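Local coordinates for protein BauA (Acinetobacter baumannii, PDB 6HCP) that takes up iron as the siderophore complex ferric preacinetobactin across the outer membrane, probably as a TonB-dependent transporter with a plugged beta-barrel, at residues 314-319 with 406-411; 420-425 with 441-446; 669-674 with 698-703. All blocks are in the same frame, centred on the assembly; numbering follows the deposited sequence. Where two conformers were deposited one is given.

Contact 1 (314-319 with 406-411); sequences EYKYNG and PEFTPP. With EDO (1,2-ethanediol), chain Q; EDO (1,2-ethanediol), chain J.
The F408 ring turns its edge to the strand 314-318: there, near the ring plane, the Y317 carbonyl oxygen O lies 3.3 Å from F408 CE1. One face of the ring is covered from within the loop by P410 CD, which sits over its centre, 3.6 Å above the plane. Flanking the edge contact, K316 CB and N318 CB approach the ring obliquely: F408 CZ is 3.9 Å from K316 CB and F408 CD1 is 3.7 Å from N318 CB. F408 CG stands anti to the backbone N (chi1 -171°), on the side of the strand. The K316 and F408 side chains cross at about a right angle, K316 CG and CD both near F408 CE2, before the lysine tail turns away from the loop.

The second flat group is the N318 amide, whose plane is 46° from that of the F408 ring. N318 ND2 donates to P406 O at 3.0 Å, with the acceptor almost in the amide plane and an N-H...O angle of 161°. On the other arm of the amide, OD1 rests against P406 CG and accepts a hydrogen bond from Q338 NE2; Q338 also donates to E407 O, so one residue of strand 331-358 holds both segments. Y315 and Y317 alternate with these residues and point from the strand's other side: Y315 meets Y128 and W100 of the plug, and Y317 makes a cation-pi contact with R256. The arrangement is that of a long connecting loop folded back on strand 302-318 where the chain turns a corner at G319, consistent with an extracellular loop of a TonB-dependent receptor.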
loop_
_atom_site.group_PDB
_atom_site.type_symbol
_atom_site.label_atom_id
_atom_site.label_comp_id
_atom_site.label_asym_id
_atom_site.label_seq_id
_atom_site.Cartn_x
_atom_site.Cartn_y
_atom_site.Cartn_z
ATOM N N GLU A 314 39.311 -1.434 4.784
ATOM C CA GLU A 314 39.316 -0.474 5.870
ATOM C C GLU A 314 37.885 -0.329 6.377
ATOM O O GLU A 314 37.019 0.097 5.613
ATOM C CB GLU A 314 39.851 0.882 5.388
ATOM C CG GLU A 314 41.287 0.833 4.886
ATOM C CD GLU A 314 41.790 2.153 4.312
ATOM O OE1 GLU A 314 41.041 3.136 4.359
ATOM O OE2 GLU A 314 42.960 2.210 3.925
ATOM N N TYR A 315 37.664 -0.761 7.622
ATOM C CA TYR A 315 36.369 -0.791 8.264
ATOM C C TYR A 315 36.347 0.233 9.386
ATOM O O TYR A 315 37.235 0.233 10.229
ATOM C CB TYR A 315 36.070 -2.175 8.833
ATOM C CG TYR A 315 34.758 -2.300 9.561
ATOM C CD1 TYR A 315 33.574 -2.576 8.887
ATOM C CD2 TYR A 315 34.708 -2.248 10.940
ATOM C CE1 TYR A 315 32.379 -2.743 9.571
ATOM C CE2 TYR A 315 33.520 -2.417 11.639
ATOM C CZ TYR A 315 32.344 -2.641 10.950
ATOM O OH TYR A 315 31.184 -2.826 11.649
ATOM N N LYS A 316 35.228 0.956 9.490
ATOM C CA LYS A 316 35.002 1.892 10.574
ATOM C C LYS A 316 33.535 1.848 11.008
ATOM O O LYS A 316 32.641 1.825 10.174
ATOM C CB LYS A 316 35.350 3.314 10.113
ATOM C CG LYS A 316 36.819 3.553 9.775
ATOM C CD LYS A 316 37.041 4.975 9.254
ATOM C CE LYS A 316 38.499 5.364 9.165
ATOM N NZ LYS A 316 39.219 4.437 8.273
ATOM N N TYR A 317 33.314 1.850 12.322
ATOM C CA TYR A 317 31.983 1.766 12.901
ATOM C C TYR A 317 31.922 2.681 14.119
ATOM O O TYR A 317 32.714 2.557 15.040
ATOM C CB TYR A 317 31.632 0.329 13.307
ATOM C CG TYR A 317 30.279 0.188 13.951
ATOM C CD1 TYR A 317 30.091 0.479 15.288
ATOM C CD2 TYR A 317 29.214 -0.357 13.258
ATOM C CE1 TYR A 317 28.859 0.312 15.901
ATOM C CE2 TYR A 317 27.968 -0.497 13.844
ATOM C CZ TYR A 317 27.778 -0.143 15.163
ATOM O OH TYR A 317 26.561 -0.325 15.778
ATOM N N ASN A 318 30.904 3.543 14.137
ATOM C CA ASN A 318 30.629 4.434 15.265
ATOM C C ASN A 318 29.132 4.352 15.565
ATOM O O ASN A 318 28.329 4.720 14.725
ATOM C CB ASN A 318 31.014 5.866 14.894
ATOM C CG ASN A 318 30.907 6.867 16.023
ATOM O OD1 ASN A 318 30.944 6.497 17.193
ATOM N ND2 ASN A 318 31.052 8.133 15.672
ATOM N N GLY A 319 28.764 3.828 16.727
ATOM C CA GLY A 319 27.362 3.598 17.011
ATOM C C GLY A 319 27.146 2.809 18.276
ATOM O O GLY A 319 27.941 2.886 19.218
ATOM N N PRO A 406 29.393 10.937 19.064
ATOM C CA PRO A 406 30.772 11.051 19.530
ATOM C C PRO A 406 31.716 11.200 18.336
ATOM O O PRO A 406 31.483 10.648 17.259
ATOM C CB PRO A 406 31.042 9.769 20.329
ATOM C CG PRO A 406 29.895 8.823 19.999
ATOM C CD PRO A 406 28.774 9.648 19.402
ATOM N N GLU A 407 32.765 12.000 18.521
ATOM C CA GLU A 407 33.816 12.087 17.555
ATOM C C GLU A 407 34.464 10.699 17.412
ATOM O O GLU A 407 34.553 9.959 18.380
ATOM C CB GLU A 407 34.846 13.121 18.010
ATOM C CG GLU A 407 35.520 13.817 16.851
ATOM C CD GLU A 407 36.775 14.565 17.259
ATOM O OE1 GLU A 407 36.807 15.062 18.404
ATOM O OE2 GLU A 407 37.747 14.562 16.473
ATOM N N PHE A 408 35.007 10.420 16.232
ATOM C CA PHE A 408 35.541 9.101 15.932
ATOM C C PHE A 408 37.064 9.124 16.065
ATOM O O PHE A 408 37.750 9.509 15.132
ATOM C CB PHE A 408 35.079 8.654 14.549
ATOM C CG PHE A 408 35.394 7.213 14.234
ATOM C CD1 PHE A 408 34.697 6.189 14.855
ATOM C CD2 PHE A 408 36.401 6.886 13.339
ATOM C CE1 PHE A 408 35.020 4.863 14.601
ATOM C CE2 PHE A 408 36.733 5.559 13.099
ATOM C CZ PHE A 408 36.021 4.552 13.707
ATOM N N THR A 409 37.571 8.621 17.198
ATOM C CA THR A 409 39.018 8.590 17.495
ATOM C C THR A 409 39.403 7.297 18.216
ATOM O O THR A 409 40.015 7.329 19.280
ATOM C CB THR A 409 39.406 9.768 18.407
ATOM O OG1 THR A 409 38.610 9.650 19.593
ATOM C CG2 THR A 409 39.189 11.112 17.752
ATOM N N PRO A 410 39.008 6.101 17.732
ATOM C CA PRO A 410 39.289 4.876 18.485
ATOM C C PRO A 410 40.799 4.628 18.559
ATOM O O PRO A 410 41.492 4.795 17.565
ATOM C CB PRO A 410 38.569 3.804 17.658
ATOM C CG PRO A 410 38.630 4.355 16.248
ATOM C CD PRO A 410 38.387 5.847 16.425
ATOM N N PRO A 411 41.376 4.367 19.750
ATOM C CA PRO A 411 42.814 4.108 19.853
ATOM C C PRO A 411 43.208 2.711 19.337
ATOM O O PRO A 411 42.406 1.769 19.415
ATOM C CB PRO A 411 43.068 4.209 21.360
ATOM C CG PRO A 411 41.766 3.766 21.971
ATOM C CD PRO A 411 40.698 4.320 21.053
HETATM C C1 EDO Q . 35.502 10.155 21.794
HETATM O O1 EDO Q . 36.002 10.743 20.597
HETATM C C2 EDO Q . 35.552 11.165 22.926
HETATM O O2 EDO Q . 34.322 11.891 22.951
HETATM C C1 EDO J . 32.641 -6.313 13.684
HETATM O O1 EDO J . 33.072 -7.183 14.732
HETATM C C2 EDO J . 31.282 -5.759 14.075
HETATM O O2 EDO J . 31.291 -4.326 14.132
#

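Contact 2 (420-425 with 441-446); sequences TSSFGL and GLRHQT. With C8E ((hydroxyethyloxy)tri(ethyloxy)octane), chain B; EDO (1,2-ethanediol), chain N.
S421, F423 and L425 pair with T446, H444 and L442 as successive antiparallel hydrogen-bonded pairs, each joined by two N-H...O bonds, and the strand axes are 4.6 Å apart at 169°. Between them lie the non-hydrogen-bonded pairs S422 with Q445 and G424 with R443, whose face carries the buried arginine.

R443 leaves the backbone extended, then bends at chi3 (-56°), which brings NE round toward the neighbouring strand. NH1 donates to S422 OG at 2.9 Å, the oxygen lying at the guanidinium edge near its plane and the N-H...O angle being 149°. One face of the same group is covered by G424 CA, 3.8 Å from R443 CZ and offset toward the rim; the glycine's lack of a side chain permits this close overlay. S422 OG is also hydrogen-bonded to T370 OG1. The side chain of Q445 folds at chi2 beside S422 CB, and its NE2 makes a weak bond to T446 O, at 3.4 Å.

The opposite face, with S421, F423, L425, L442, H444 and T446, is partly exposed. Water 1, at the edge of the F423 ring, is 2.7 Å from T446 OG1 and donates weakly to S421 O and H444 O; T446 OG1 is bonded to S462 as well. A detergent molecule touches L425, its C14 being 3.7 Å from CD2.

The two faces therefore differ in chemistry. R443 is buried, with N368 OD1 and L147 O as further acceptors, a weak bond to A146 O and a cation-pi contact with F51. These oxygens and the ring probably help to compensate its buried positive charge where the barrel wall meets the plug.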
loop_
_atom_site.group_PDB
_atom_site.type_symbol
_atom_site.label_atom_id
_atom_site.label_comp_id
_atom_site.label_asym_id
_atom_site.label_seq_id
_atom_site.Cartn_x
_atom_site.Cartn_y
_atom_site.Cartn_z
ATOM N N THR A 420 47.595 -19.212 6.061
ATOM C CA THR A 420 47.125 -20.557 5.735
ATOM C C THR A 420 47.806 -21.030 4.457
ATOM O O THR A 420 48.219 -20.233 3.600
ATOM C CB THR A 420 45.604 -20.639 5.542
ATOM O OG1 THR A 420 45.242 -19.919 4.360
ATOM C CG2 THR A 420 44.815 -20.090 6.702
ATOM N N SER A 421 48.038 -22.342 4.383
ATOM C CA SER A 421 48.568 -22.921 3.157
ATOM C C SER A 421 47.999 -24.333 3.006
ATOM O O SER A 421 47.560 -24.938 3.999
ATOM C CB SER A 421 50.059 -22.927 3.179
ATOM O OG SER A 421 50.498 -23.871 4.136
ATOM N N SER A 422 47.887 -24.803 1.761
ATOM C CA SER A 422 47.413 -26.160 1.545
ATOM C C SER A 422 48.052 -26.767 0.292
ATOM O O SER A 422 48.552 -26.056 -0.591
ATOM C CB SER A 422 45.901 -26.221 1.471
ATOM O OG SER A 422 45.425 -25.818 0.199
ATOM N N PHE A 423 47.947 -28.094 0.220
ATOM C CA PHE A 423 48.336 -28.855 -0.944
ATOM C C PHE A 423 47.236 -29.887 -1.130
ATOM O O PHE A 423 46.827 -30.557 -0.176
ATOM C CB PHE A 423 49.757 -29.426 -0.789
ATOM C CG PHE A 423 50.780 -28.393 -0.345
ATOM C CD1 PHE A 423 50.746 -27.857 0.942
ATOM C CD2 PHE A 423 51.704 -27.861 -1.238
ATOM C CE1 PHE A 423 51.609 -26.832 1.326
ATOM C CE2 PHE A 423 52.596 -26.869 -0.839
ATOM C CZ PHE A 423 52.494 -26.307 0.413
ATOM N N GLY A 424 46.744 -29.995 -2.367
ATOM C CA GLY A 424 45.656 -30.881 -2.624
ATOM C C GLY A 424 45.814 -31.659 -3.920
ATOM O O GLY A 424 46.550 -31.258 -4.824
ATOM N N LEU A 425 45.141 -32.811 -3.967
ATOM C CA LEU A 425 45.163 -33.706 -5.119
ATOM C C LEU A 425 43.792 -34.363 -5.231
ATOM O O LEU A 425 43.254 -34.844 -4.237
ATOM C CB LEU A 425 46.272 -34.750 -4.921
ATOM C CG LEU A 425 46.406 -35.822 -6.000
ATOM C CD1 LEU A 425 46.841 -35.210 -7.330
ATOM C CD2 LEU A 425 47.403 -36.879 -5.568
ATOM N N GLY A 441 39.989 -37.568 -3.362
ATOM C CA GLY A 441 41.087 -36.667 -3.168
ATOM C C GLY A 441 41.425 -36.451 -1.703
ATOM O O GLY A 441 40.697 -36.875 -0.802
ATOM N N LEU A 442 42.544 -35.761 -1.487
ATOM C CA LEU A 442 42.832 -35.271 -0.166
ATOM C C LEU A 442 43.527 -33.921 -0.252
ATOM O O LEU A 442 44.065 -33.552 -1.291
ATOM C CB LEU A 442 43.659 -36.319 0.584
ATOM C CG LEU A 442 45.121 -36.441 0.195
ATOM C CD1 LEU A 442 45.942 -35.307 0.781
ATOM C CD2 LEU A 442 45.659 -37.784 0.683
ATOM N N ARG A 443 43.461 -33.179 0.868
ATOM C CA ARG A 443 44.131 -31.920 1.008
ATOM C C ARG A 443 44.759 -31.833 2.405
ATOM O O ARG A 443 44.167 -32.224 3.388
ATOM C CB ARG A 443 43.163 -30.762 0.757
ATOM C CG ARG A 443 43.773 -29.385 0.950
ATOM C CD ARG A 443 42.838 -28.233 0.563
ATOM N NE ARG A 443 42.358 -28.315 -0.806
ATOM C CZ ARG A 443 43.097 -28.124 -1.891
ATOM N NH1 ARG A 443 44.277 -27.519 -1.789
ATOM N NH2 ARG A 443 42.634 -28.536 -3.070
ATOM N N HIS A 444 45.976 -31.303 2.446
ATOM C CA HIS A 444 46.678 -31.079 3.685
ATOM C C HIS A 444 46.719 -29.570 3.899
ATOM O O HIS A 444 47.163 -28.828 3.036
ATOM C CB HIS A 444 48.100 -31.683 3.653
ATOM C CG HIS A 444 48.817 -31.568 4.961
ATOM N ND1 HIS A 444 48.506 -32.381 6.032
ATOM C CD2 HIS A 444 49.825 -30.759 5.367
ATOM C CE1 HIS A 444 49.231 -32.015 7.073
ATOM N NE2 HIS A 444 50.078 -31.066 6.684
ATOM N N GLN A 445 46.203 -29.145 5.050
ATOM C CA GLN A 445 45.928 -27.738 5.346
ATOM C C GLN A 445 46.733 -27.324 6.587
ATOM O O GLN A 445 46.689 -28.019 7.594
ATOM C CB GLN A 445 44.434 -27.563 5.624
ATOM C CG GLN A 445 44.040 -26.136 5.996
ATOM C CD GLN A 445 43.933 -25.265 4.771
ATOM O OE1 GLN A 445 43.240 -25.592 3.802
ATOM N NE2 GLN A 445 44.621 -24.146 4.803
ATOM N N THR A 446 47.373 -26.160 6.515
ATOM C CA THR A 446 48.044 -25.574 7.651
ATOM C C THR A 446 47.462 -24.187 7.951
ATOM O O THR A 446 47.107 -23.465 7.048
ATOM C CB THR A 446 49.565 -25.516 7.424
ATOM O OG1 THR A 446 50.003 -26.849 7.142
ATOM C CG2 THR A 446 50.321 -25.029 8.641
HETATM C C1 C8E B . 35.859 -41.395 7.067
HETATM C C2 C8E B . 35.545 -41.229 5.597
HETATM C C3 C8E B . 36.839 -41.049 4.818
HETATM C C4 C8E B . 36.601 -40.877 3.319
HETATM C C5 C8E B . 37.669 -41.626 2.536
HETATM C C6 C8E B . 38.137 -40.913 1.291
HETATM C C7 C8E B . 39.635 -41.020 1.186
HETATM C C8 C8E B . 40.052 -40.698 -0.213
HETATM O O9 C8E B . 41.452 -40.505 -0.201
HETATM C C10 C8E B . 42.137 -41.120 -1.273
HETATM C C11 C8E B . 43.434 -40.389 -1.571
HETATM O O12 C8E B . 43.502 -40.104 -2.977
HETATM C C13 C8E B . 44.668 -40.565 -3.652
HETATM C C14 C8E B . 45.017 -39.571 -4.754
HETATM O O15 C8E B . 43.877 -39.288 -5.567
HETATM C C1 EDO N . 50.808 -21.519 8.181
HETATM O O1 EDO N . 52.042 -20.879 8.486
HETATM C C2 EDO N . 50.589 -21.351 6.689
HETATM O O2 EDO N . 51.771 -21.761 5.995
HETATM O O HOH W 1 49.653 -27.596 4.545
#

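Contact 3 (669-674 with 698-703); sequences FRANIY and YMLSVS. With C8E ((hydroxyethyloxy)tri(ethyloxy)octane), chain C; EDO (1,2-ethanediol), chain K.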
loop_
_atom_site.group_PDB
_atom_site.type_symbol
_atom_site.label_atom_id
_atom_site.label_comp_id
_atom_site.label_asym_id
_atom_site.label_seq_id
_atom_site.Cartn_x
_atom_site.Cartn_y
_atom_site.Cartn_z
ATOM N N PHE A 669 12.922 -1.288 -18.595
ATOM C CA PHE A 669 12.360 -0.670 -17.400
ATOM C C PHE A 669 12.054 -1.768 -16.374
ATOM O O PHE A 669 11.519 -2.807 -16.738
ATOM C CB PHE A 669 11.053 0.053 -17.724
ATOM C CG PHE A 669 11.166 1.127 -18.779
ATOM C CD1 PHE A 669 11.099 0.804 -20.128
ATOM C CD2 PHE A 669 11.395 2.441 -18.430
ATOM C CE1 PHE A 669 11.257 1.782 -21.101
ATOM C CE2 PHE A 669 11.524 3.422 -19.401
ATOM C CZ PHE A 669 11.474 3.088 -20.735
ATOM N N ARG A 670 12.394 -1.517 -15.106
ATOM C CA ARG A 670 12.166 -2.481 -14.038
ATOM C C ARG A 670 11.581 -1.755 -12.830
ATOM O O ARG A 670 12.025 -0.661 -12.446
ATOM C CB ARG A 670 13.462 -3.192 -13.630
ATOM C CG ARG A 670 14.035 -4.119 -14.686
ATOM C CD ARG A 670 15.395 -4.695 -14.302
ATOM N NE ARG A 670 15.832 -5.715 -15.239
ATOM C CZ ARG A 670 16.811 -5.555 -16.119
ATOM N NH1 ARG A 670 17.320 -4.355 -16.351
ATOM N NH2 ARG A 670 17.278 -6.608 -16.758
ATOM N N ALA A 671 10.601 -2.412 -12.213
ATOM C CA ALA A 671 9.971 -1.948 -11.009
ATOM C C ALA A 671 9.816 -3.156 -10.086
ATOM O O ALA A 671 9.318 -4.178 -10.526
ATOM C CB ALA A 671 8.625 -1.317 -11.304
ATOM N N ASN A 672 10.186 -2.977 -8.808
ATOM C CA ASN A 672 10.105 -4.052 -7.812
ATOM C C ASN A 672 9.657 -3.466 -6.472
ATOM O O ASN A 672 10.067 -2.369 -6.103
ATOM C CB ASN A 672 11.445 -4.762 -7.593
ATOM C CG ASN A 672 11.892 -5.549 -8.794
ATOM O OD1 ASN A 672 12.433 -4.963 -9.743
ATOM N ND2 ASN A 672 11.402 -6.773 -8.866
ATOM N N ILE A 673 8.774 -4.205 -5.792
ATOM C CA ILE A 673 8.438 -3.957 -4.415
ATOM C C ILE A 673 8.796 -5.219 -3.633
ATOM O O ILE A 673 8.271 -6.279 -3.910
ATOM C CB ILE A 673 6.943 -3.606 -4.215
ATOM C CG1 ILE A 673 6.483 -2.486 -5.154
ATOM C CG2 ILE A 673 6.689 -3.252 -2.754
ATOM C CD1 ILE A 673 5.001 -2.179 -5.056
ATOM N N TYR A 674 9.657 -5.053 -2.626
ATOM C CA TYR A 674 10.017 -6.127 -1.714
ATOM C C TYR A 674 9.272 -5.927 -0.388
ATOM O O TYR A 674 9.153 -4.796 0.082
ATOM C CB TYR A 674 11.544 -6.135 -1.554
ATOM C CG TYR A 674 12.272 -6.621 -2.783
ATOM C CD1 TYR A 674 12.317 -7.968 -3.094
ATOM C CD2 TYR A 674 12.818 -5.732 -3.696
ATOM C CE1 TYR A 674 12.858 -8.420 -4.284
ATOM C CE2 TYR A 674 13.418 -6.172 -4.867
ATOM C CZ TYR A 674 13.424 -7.520 -5.172
ATOM O OH TYR A 674 14.013 -7.996 -6.308
ATOM N N TYR A 698 10.709 -0.027 -2.352
ATOM C CA TYR A 698 10.422 0.188 -3.789
ATOM C C TYR A 698 11.746 0.364 -4.540
ATOM O O TYR A 698 12.631 1.068 -4.065
ATOM C CB TYR A 698 9.535 1.425 -3.992
ATOM C CG TYR A 698 8.215 1.457 -3.243
ATOM C CD1 TYR A 698 8.150 1.817 -1.904
ATOM C CD2 TYR A 698 7.017 1.206 -3.887
ATOM C CE1 TYR A 698 6.944 1.864 -1.216
ATOM C CE2 TYR A 698 5.810 1.194 -3.202
ATOM C CZ TYR A 698 5.768 1.579 -1.877
ATOM O OH TYR A 698 4.578 1.684 -1.202
ATOM N N MET A 699 11.879 -0.279 -5.702
ATOM C CA MET A 699 13.071 -0.135 -6.549
ATOM C C MET A 699 12.653 0.090 -8.006
ATOM O O MET A 699 11.804 -0.640 -8.535
ATOM C CB MET A 699 13.963 -1.378 -6.478
ATOM C CG MET A 699 14.515 -1.663 -5.067
ATOM S SD MET A 699 15.714 -3.009 -5.132
ATOM C CE MET A 699 15.938 -3.394 -3.389
ATOM N N LEU A 700 13.259 1.105 -8.636
ATOM C CA LEU A 700 13.080 1.357 -10.073
ATOM C C LEU A 700 14.441 1.384 -10.766
ATOM O O LEU A 700 15.382 1.938 -10.225
ATOM C CB LEU A 700 12.381 2.702 -10.269
ATOM C CG LEU A 700 11.010 2.842 -9.601
ATOM C CD1 LEU A 700 10.540 4.292 -9.634
ATOM C CD2 LEU A 700 9.989 1.924 -10.248
ATOM N N SER A 701 14.489 0.868 -11.998
ATOM C CA SER A 701 15.652 1.072 -12.818
ATOM C C SER A 701 15.256 1.196 -14.289
ATOM O O SER A 701 14.275 0.604 -14.736
ATOM C CB SER A 701 16.704 -0.002 -12.614
ATOM O OG SER A 701 16.302 -1.254 -13.122
ATOM N N VAL A 702 16.122 1.892 -15.036
ATOM C CA VAL A 702 16.013 2.037 -16.479
ATOM C C VAL A 702 17.404 1.843 -17.084
ATOM O O VAL A 702 18.347 2.487 -16.641
ATOM C CB VAL A 702 15.452 3.422 -16.851
ATOM C CG1 VAL A 702 15.405 3.618 -18.358
ATOM C CG2 VAL A 702 14.084 3.652 -16.230
ATOM N N SER A 703 17.513 0.952 -18.076
ATOM C CA SER A 703 18.757 0.742 -18.773
ATOM C C SER A 703 18.600 1.094 -20.261
ATOM O O SER A 703 17.555 0.868 -20.864
ATOM C CB SER A 703 19.240 -0.668 -18.601
ATOM O OG SER A 703 18.491 -1.552 -19.415
HETATM C C2 C8E C . 0.029 -3.144 -3.907
HETATM C C3 C8E C . -0.806 -2.315 -2.929
HETATM C C4 C8E C . -0.568 -2.734 -1.471
HETATM C C5 C8E C . -1.309 -1.841 -0.465
HETATM C C6 C8E C . -0.752 -0.423 -0.309
HETATM C C7 C8E C . 0.746 -0.436 -0.033
HETATM C C8 C8E C . 1.547 -0.254 -1.323
HETATM O O9 C8E C . 0.869 0.698 -2.143
HETATM C C10 C8E C . 1.592 1.020 -3.326
HETATM C C11 C8E C . 0.608 1.122 -4.482
HETATM O O12 C8E C . 1.084 0.340 -5.580
HETATM C C13 C8E C . 0.131 0.240 -6.644
HETATM C C14 C8E C . 0.801 0.398 -8.011
HETATM O O15 C8E C . 2.174 -0.009 -7.950
HETATM C C16 C8E C . 3.119 1.069 -7.944
HETATM C C17 C8E C . 4.452 0.620 -8.545
HETATM O O18 C8E C . 5.485 1.537 -8.168
HETATM C C19 C8E C . 6.776 1.107 -8.589
HETATM C C20 C8E C . 7.760 1.130 -7.420
HETATM C C1 EDO K . 11.933 -6.457 -12.607
HETATM O O1 EDO K . 12.964 -7.254 -13.297
HETATM C C2 EDO K . 10.718 -7.375 -12.366
HETATM O O2 EDO K . 11.058 -8.434 -11.445
HETATM O O HOH W 2 16.367 -1.706 -15.942
HETATM O O HOH W 3 19.508 -3.970 -18.264
#
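The M699 and Y674 side chains cross at about a right angle, the Y674 ring reaching M699 on the face of the strand pair that also carries R670, N672 and S701. This is a Met-aromatic contact in an oblique setting: M699 SD is 5.1 Å from the Y674 ring centroid and 71° off the ring normal, and its CE lies 3.9 Å from Y674 CD2. M699 arrives there with an extended chain. R670-S701 and N672-M699 are the antiparallel hydrogen-bonded pairs. R670 CB packs against S701 OG at 3.5 Å, and water 2 joins their polar ends, accepting from R670 NH1 at 2.8 Å and donating to S701 OG. Water 3 accepts from R670 NH1 and is also hydrogen-bonded to S703 OG.

The other face is largely apolar. I673 and Y698 lie side by side and point the same way, I673 CD1 being 3.9 Å from Y698 CE2, and A671 CB meets L700 CD2 at 3.7 Å. Detergent C20 lies at the edge of the Y698 ring, consistent with a surface that partly faces lipid.

Strand 697-705, part of the predicted TonB C-terminal box, pairs on its far side with 173-181, closing the barrel; 665-674 pairs on its other side with 645-662. Inside, helix 69-75 and the residues after it cover the polar face: R670 forms a salt bridge with D74, N672 OD1 bonds Q76 and Y674 OH bonds K75 O. Outside, Y698 packs on L676 of the second subunit.

All three contacts involve strands of the barrel wall, but only contacts 2 and 3 join neighbouring strands of it; contact 1 lays a loop against a strand and is mostly buried, with a single direct hydrogen bond. Contacts 2 and 3 share a two-faced design, a polar face toward the plug and a surface face touched by detergent, and each centres an arginine inside. Contact 2 surrounds its arginine with neutral oxygens and a glycine, whereas contact 3 gives it an aspartate and waters. Contacts 2 and 3 lie on opposite sides of the chain's centre, their centres about 45 Å apart, and contact 3 alone touches another subunit.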